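Sulfur oxidation protein SOXB (Thermus thermophilus, PDB 2WDD) is a manganese-binding thiosulfohydrolase of the sulfur oxidation pathway that hydrolyses sulfur-sulfur bonds, releasing sulfate from a cysteine S-thiosulfonate. Local coordinates at residues H359-K373 and T408-Y422. Sequence-based numbering, arbitrary orientation.
Sequences HLFTPLAVSETLLYK and TTILPGQAITWDHLY. With TBU (tertiary-butyl alcohol), chain D.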
loop_
_atom_site.group_PDB
_atom_site.type_symbol
_atom_site.label_atom_id
_atom_site.label_comp_id
_atom_site.label_asym_id
_atom_site.label_seq_id
_atom_site.Cartn_x
_atom_site.Cartn_y
_atom_site.Cartn_z
ATOM N N HIS A 359 15.383 17.603 -12.015
ATOM C CA HIS A 359 14.016 17.806 -11.565
ATOM C C HIS A 359 13.712 16.916 -10.368
ATOM O O HIS A 359 13.237 17.383 -9.337
ATOM C CB HIS A 359 13.032 17.484 -12.691
ATOM C CG HIS A 359 11.603 17.435 -12.251
ATOM N ND1 HIS A 359 10.917 18.554 -11.829
ATOM C CD2 HIS A 359 10.727 16.404 -12.175
ATOM C CE1 HIS A 359 9.681 18.212 -11.507
ATOM N NE2 HIS A 359 9.540 16.914 -11.707
ATOM N N LEU A 360 13.985 15.628 -10.524
ATOM C CA LEU A 360 13.677 14.652 -9.487
ATOM C C LEU A 360 14.419 14.763 -8.162
ATOM O O LEU A 360 13.833 14.498 -7.112
ATOM C CB LEU A 360 13.851 13.233 -10.030
ATOM C CG LEU A 360 12.827 12.735 -11.051
ATOM C CD1 LEU A 360 13.214 11.360 -11.557
ATOM C CD2 LEU A 360 11.424 12.710 -10.453
ATOM N N PHE A 361 15.713 15.081 -8.207
ATOM C CA PHE A 361 16.542 15.040 -7.005
ATOM C C PHE A 361 17.106 16.302 -6.361
ATOM O O PHE A 361 17.703 16.227 -5.285
ATOM C CB PHE A 361 17.618 13.965 -7.150
ATOM C CG PHE A 361 17.090 12.669 -7.701
ATOM C CD1 PHE A 361 16.285 11.848 -6.924
ATOM C CD2 PHE A 361 17.329 12.314 -9.020
ATOM C CE1 PHE A 361 15.767 10.671 -7.439
ATOM C CE2 PHE A 361 16.810 11.139 -9.539
ATOM C CZ PHE A 361 16.027 10.320 -8.748
ATOM N N THR A 362 16.901 17.461 -6.971
ATOM C CA THR A 362 17.379 18.688 -6.347
ATOM C C THR A 362 16.529 18.949 -5.107
ATOM O O THR A 362 15.313 18.759 -5.126
ATOM C CB THR A 362 17.347 19.880 -7.317
ATOM O OG1 THR A 362 18.080 19.547 -8.501
ATOM C CG2 THR A 362 17.977 21.111 -6.665
ATOM N N PRO A 363 17.161 19.381 -4.010
ATOM C CA PRO A 363 16.325 19.619 -2.829
ATOM C C PRO A 363 15.351 20.770 -3.029
ATOM O O PRO A 363 15.707 21.816 -3.588
ATOM C CB PRO A 363 17.343 19.991 -1.741
ATOM C CG PRO A 363 18.643 19.452 -2.221
ATOM C CD PRO A 363 18.594 19.546 -3.716
ATOM N N LEU A 364 14.121 20.573 -2.566
ATOM C CA LEU A 364 13.110 21.612 -2.606
ATOM C C LEU A 364 13.134 22.322 -1.258
ATOM O O LEU A 364 13.013 23.543 -1.180
ATOM C CB LEU A 364 11.727 21.018 -2.857
ATOM C CG LEU A 364 11.444 20.457 -4.247
ATOM C CD1 LEU A 364 10.142 19.685 -4.210
ATOM C CD2 LEU A 364 11.363 21.600 -5.266
ATOM N N ALA A 365 13.308 21.544 -0.194
ATOM C CA ALA A 365 13.388 22.093 1.151
ATOM C C ALA A 365 13.970 21.023 2.051
ATOM O O ALA A 365 14.028 19.856 1.672
ATOM C CB ALA A 365 11.998 22.490 1.660
ATOM N N VAL A 366 14.400 21.423 3.236
ATOM C CA VAL A 366 14.915 20.468 4.213
ATOM C C VAL A 366 13.877 20.260 5.311
ATOM O O VAL A 366 13.300 21.224 5.826
ATOM C CB VAL A 366 16.260 20.933 4.806
ATOM C CG1 VAL A 366 16.645 20.073 6.021
ATOM C CG2 VAL A 366 17.335 20.875 3.739
ATOM N N SER A 367 13.627 19.002 5.664
ATOM C CA SER A 367 12.714 18.716 6.761
ATOM C C SER A 367 13.522 18.550 8.037
ATOM O O SER A 367 14.447 17.735 8.099
ATOM C CB SER A 367 11.930 17.426 6.513
ATOM O OG SER A 367 10.996 17.249 7.559
ATOM N N GLU A 368 13.178 19.323 9.053
ATOM C CA GLU A 368 13.905 19.252 10.309
ATOM C C GLU A 368 13.530 18.045 11.162
ATOM O O GLU A 368 14.299 17.611 12.016
ATOM C CB GLU A 368 13.755 20.560 11.075
ATOM C CG GLU A 368 14.389 21.713 10.315
ATOM C CD GLU A 368 14.467 22.986 11.125
ATOM O OE1 GLU A 368 13.971 22.993 12.270
ATOM O OE2 GLU A 368 15.018 23.978 10.607
ATOM N N THR A 369 12.348 17.500 10.915
ATOM C CA THR A 369 11.880 16.365 11.692
ATOM C C THR A 369 11.273 15.288 10.795
ATOM O O THR A 369 11.127 15.473 9.598
ATOM C CB THR A 369 10.887 16.801 12.777
ATOM O OG1 THR A 369 9.728 17.352 12.151
ATOM C CG2 THR A 369 11.510 17.868 13.685
ATOM N N LEU A 370 10.936 14.154 11.402
ATOM C CA LEU A 370 10.393 13.012 10.674
ATOM C C LEU A 370 9.055 13.296 10.019
ATOM O O LEU A 370 8.103 13.678 10.698
ATOM C CB LEU A 370 10.168 11.869 11.661
ATOM C CG LEU A 370 9.778 10.520 11.044
ATOM C CD1 LEU A 370 10.937 9.962 10.237
ATOM C CD2 LEU A 370 9.351 9.550 12.161
ATOM N N LEU A 371 8.971 13.048 8.716
ATOM C CA LEU A 371 7.710 13.179 7.984
ATOM C C LEU A 371 7.280 11.755 7.607
ATOM O O LEU A 371 7.962 11.070 6.840
ATOM C CB LEU A 371 7.891 14.022 6.712
ATOM C CG LEU A 371 8.209 15.497 6.968
ATOM C CD1 LEU A 371 8.511 16.219 5.649
ATOM C CD2 LEU A 371 7.011 16.163 7.690
ATOM N N TYR A 372 6.185 11.295 8.206
ATOM C CA TYR A 372 5.672 9.954 7.921
ATOM C C TYR A 372 4.234 10.095 7.435
ATOM O O TYR A 372 3.571 11.100 7.707
ATOM C CB TYR A 372 5.744 9.038 9.157
ATOM C CG TYR A 372 4.950 9.531 10.350
ATOM C CD1 TYR A 372 3.647 9.094 10.570
ATOM C CD2 TYR A 372 5.497 10.438 11.255
ATOM C CE1 TYR A 372 2.929 9.504 11.686
ATOM C CE2 TYR A 372 4.783 10.871 12.352
ATOM C CZ TYR A 372 3.484 10.429 12.552
ATOM O OH TYR A 372 2.767 10.845 13.650
ATOM N N LYS A 373 3.769 9.080 6.719
ATOM C CA LYS A 373 2.448 9.099 6.111
ATOM C C LYS A 373 1.422 8.139 6.699
ATOM O O LYS A 373 0.252 8.487 6.847
ATOM C CB LYS A 373 2.587 8.769 4.615
ATOM C CG LYS A 373 1.258 8.478 3.912
ATOM C CD LYS A 373 0.535 9.784 3.591
ATOM C CE LYS A 373 -0.870 9.551 3.024
ATOM N NZ LYS A 373 -1.376 10.805 2.380
ATOM N N THR A 408 6.250 7.588 1.469
ATOM C CA THR A 408 7.649 7.424 1.829
ATOM C C THR A 408 7.837 8.132 3.162
ATOM O O THR A 408 6.891 8.730 3.686
ATOM C CB THR A 408 8.542 7.969 0.691
ATOM O OG1 THR A 408 9.902 7.563 0.878
ATOM C CG2 THR A 408 8.469 9.483 0.630
ATOM N N THR A 409 9.033 8.057 3.723
ATOM C CA THR A 409 9.293 8.677 5.013
ATOM C C THR A 409 10.542 9.550 4.907
ATOM O O THR A 409 11.574 9.083 4.450
ATOM C CB THR A 409 9.483 7.589 6.102
ATOM O OG1 THR A 409 8.340 6.719 6.136
ATOM C CG2 THR A 409 9.673 8.220 7.466
ATOM N N ILE A 410 10.442 10.806 5.334
ATOM C CA ILE A 410 11.581 11.740 5.294
ATOM C C ILE A 410 12.200 11.832 6.680
ATOM O O ILE A 410 11.515 12.111 7.659
ATOM C CB ILE A 410 11.123 13.138 4.835
ATOM C CG1 ILE A 410 10.282 13.030 3.567
ATOM C CG2 ILE A 410 12.326 14.055 4.618
ATOM C CD1 ILE A 410 11.023 12.399 2.444
ATOM N N LEU A 411 13.505 11.610 6.765
ATOM C CA LEU A 411 14.186 11.639 8.056
ATOM C C LEU A 411 14.516 13.063 8.469
ATOM O O LEU A 411 14.614 13.961 7.629
ATOM C CB LEU A 411 15.487 10.842 7.981
ATOM C CG LEU A 411 15.391 9.354 7.633
ATOM C CD1 LEU A 411 16.801 8.726 7.703
ATOM C CD2 LEU A 411 14.442 8.673 8.611
ATOM N N PRO A 412 14.769 13.271 9.764
ATOM C CA PRO A 412 15.166 14.615 10.196
ATOM C C PRO A 412 16.440 15.027 9.465
ATOM O O PRO A 412 17.381 14.236 9.339
ATOM C CB PRO A 412 15.460 14.425 11.687
ATOM C CG PRO A 412 14.622 13.246 12.089
ATOM C CD PRO A 412 14.631 12.339 10.901
ATOM N N GLY A 413 16.462 16.262 8.974
ATOM C CA GLY A 413 17.607 16.793 8.261
ATOM C C GLY A 413 17.674 16.412 6.795
ATOM O O GLY A 413 18.563 16.864 6.070
ATOM N N GLN A 414 16.730 15.584 6.345
ATOM C CA GLN A 414 16.708 15.130 4.962
ATOM C C GLN A 414 16.002 16.115 4.032
ATOM O O GLN A 414 15.014 16.738 4.411
ATOM C CB GLN A 414 16.077 13.729 4.854
ATOM C CG GLN A 414 16.067 13.176 3.438
ATOM C CD GLN A 414 15.511 11.759 3.330
ATOM O OE1 GLN A 414 14.903 11.232 4.266
ATOM N NE2 GLN A 414 15.704 11.145 2.171
ATOM N N ALA A 415 16.525 16.260 2.821
ATOM C CA ALA A 415 15.921 17.147 1.842
ATOM C C ALA A 415 14.734 16.465 1.170
ATOM O O ALA A 415 14.802 15.280 0.821
ATOM C CB ALA A 415 16.957 17.559 0.788
ATOM N N ILE A 416 13.654 17.225 0.994
ATOM C CA ILE A 416 12.468 16.767 0.272
ATOM C C ILE A 416 12.708 17.083 -1.201
ATOM O O ILE A 416 13.058 18.216 -1.548
ATOM C CB ILE A 416 11.194 17.482 0.752
ATOM C CG1 ILE A 416 10.992 17.301 2.255
ATOM C CG2 ILE A 416 9.971 16.994 -0.039
ATOM C CD1 ILE A 416 9.960 18.243 2.853
ATOM N N THR A 417 12.489 16.095 -2.060
ATOM C CA THR A 417 12.713 16.252 -3.496
ATOM C C THR A 417 11.432 16.020 -4.275
ATOM O O THR A 417 10.420 15.573 -3.720
ATOM C CB THR A 417 13.774 15.256 -3.981
ATOM O OG1 THR A 417 13.225 13.931 -3.916
ATOM C CG2 THR A 417 15.029 15.332 -3.114
ATOM N N TRP A 418 11.473 16.318 -5.569
ATOM C CA TRP A 418 10.314 16.073 -6.412
ATOM C C TRP A 418 9.985 14.582 -6.393
ATOM O O TRP A 418 8.816 14.199 -6.400
ATOM C CB TRP A 418 10.571 16.537 -7.845
ATOM C CG TRP A 418 10.035 17.900 -8.119
ATOM C CD1 TRP A 418 10.749 19.060 -8.229
ATOM C CD2 TRP A 418 8.667 18.244 -8.333
ATOM N NE1 TRP A 418 9.902 20.109 -8.487
ATOM C CE2 TRP A 418 8.616 19.636 -8.566
ATOM C CE3 TRP A 418 7.475 17.515 -8.339
ATOM C CZ2 TRP A 418 7.420 20.308 -8.812
ATOM C CZ3 TRP A 418 6.294 18.175 -8.603
ATOM C CH2 TRP A 418 6.273 19.562 -8.835
ATOM N N ASP A 419 11.011 13.741 -6.370
ATOM C CA ASP A 419 10.770 12.295 -6.342
ATOM C C ASP A 419 9.935 11.926 -5.117
ATOM O O ASP A 419 9.031 11.100 -5.212
ATOM C CB ASP A 419 12.067 11.487 -6.424
ATOM C CG ASP A 419 11.840 10.074 -6.969
ATOM O OD1 ASP A 419 11.140 9.933 -7.993
ATOM O OD2 ASP A 419 12.287 9.099 -6.324
ATOM N N HIS A 420 10.189 12.589 -3.988
ATOM C CA HIS A 420 9.382 12.353 -2.790
ATOM C C HIS A 420 7.959 12.860 -3.011
ATOM O O HIS A 420 6.992 12.214 -2.613
ATOM C CB HIS A 420 9.963 13.063 -1.564
ATOM C CG HIS A 420 11.306 12.557 -1.136
ATOM N ND1 HIS A 420 12.355 13.408 -0.863
ATOM C CD2 HIS A 420 11.752 11.308 -0.855
ATOM C CE1 HIS A 420 13.396 12.707 -0.452
ATOM N NE2 HIS A 420 13.062 11.428 -0.450
ATOM N N LEU A 421 7.820 14.048 -3.598
ATOM C CA LEU A 421 6.480 14.581 -3.817
ATOM C C LEU A 421 5.664 13.594 -4.654
ATOM O O LEU A 421 4.478 13.390 -4.395
ATOM C CB LEU A 421 6.524 15.944 -4.509
ATOM C CG LEU A 421 7.168 17.099 -3.741
ATOM C CD1 LEU A 421 6.910 18.420 -4.490
ATOM C CD2 LEU A 421 6.646 17.153 -2.317
ATOM N N TYR A 422 6.285 12.993 -5.666
ATOM C CA TYR A 422 5.581 12.021 -6.500
ATOM C C TYR A 422 5.306 10.729 -5.723
ATOM O O TYR A 422 4.260 10.109 -5.900
ATOM C CB TYR A 422 6.363 11.708 -7.772
ATOM C CG TYR A 422 6.533 12.879 -8.728
ATOM C CD1 TYR A 422 5.468 13.710 -9.046
ATOM C CD2 TYR A 422 7.767 13.128 -9.325
ATOM C CE1 TYR A 422 5.637 14.787 -9.915
ATOM C CE2 TYR A 422 7.941 14.196 -10.201
ATOM C CZ TYR A 422 6.873 15.011 -10.490
ATOM O OH TYR A 422 7.046 16.064 -11.361
HETATM O O TBU D . 4.496 14.599 -13.618
HETATM C C TBU D . 4.397 14.766 -15.032
HETATM C C1 TBU D . 5.243 15.940 -15.486
HETATM C C2 TBU D . 4.894 13.491 -15.710
HETATM C C3 TBU D . 2.942 15.048 -15.410
HETATM O O HOH W 1 13.487 17.915 -6.664
HETATM O O HOH W 2 5.814 7.415 5.823
#
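Trp-418 is sandwiched between His-359 and Leu-364. The imidazole lies over one face of the indole, its CE1 3.3 Å from Trp-418 CD2, with the two planes inclined at 31°. Over the opposite indole face sits methyl CD1 of Leu-364, a CH-pi contact almost on the normal of the five-membered ring, and that same methyl meets Leu-421 CD1 tip to tip at a tight 3.5 Å. His-359, its CG swung opposite the backbone N (chi1 170°), also brings NE2 to Tyr-422 OH, 2.7 Å away and in the imidazole plane; this bond fixes the ring's rotation, and Tyr-422 belongs to the pocket of a tert-butyl alcohol molecule. Leu-360 CD2 closes in at the edge of the tyrosine ring. An alanine in place of Trp-418 would probably open a gap between His-359 and Leu-364, leaving the imidazole held mainly by its bond to Tyr-422. Alongside, a water accepts from Trp-418 N and donates to His-359 O and Thr-362 O, while Asp-419 N donates to a lone pair of Leu-360 O at 3.0 Å. Helix 526-537 packs against Trp-418 and Leu-364.

Farther along, Leu-364 N to Ile-416 O (2.8 Å) and Ile-416 N to Ala-365 O begin an antiparallel pairing. On one side of it Ile-416 CD1 touches Leu-371 CD1 at 3.7 Å. Ser-367 N donates to Gln-414 O and Ser-367 O accepts from Gly-413 N, a G1 beta bulge at the end of the type II turn Leu-411 to Gln-414. Beyond it, Leu-371 and Ile-410 exchange two backbone bonds. Thr-417 N donates to His-420 ND1 and Thr-417 OG1 accepts weakly from His-420 N, a capping box starting helix 418-425. Aromatic cluster, bulged antiparallel pair and capped helix join helix 357-361 and strand 365-367 to strand 415-416 and helix 418-425, the latter two within the 5'-nucleotidase C-terminal family region.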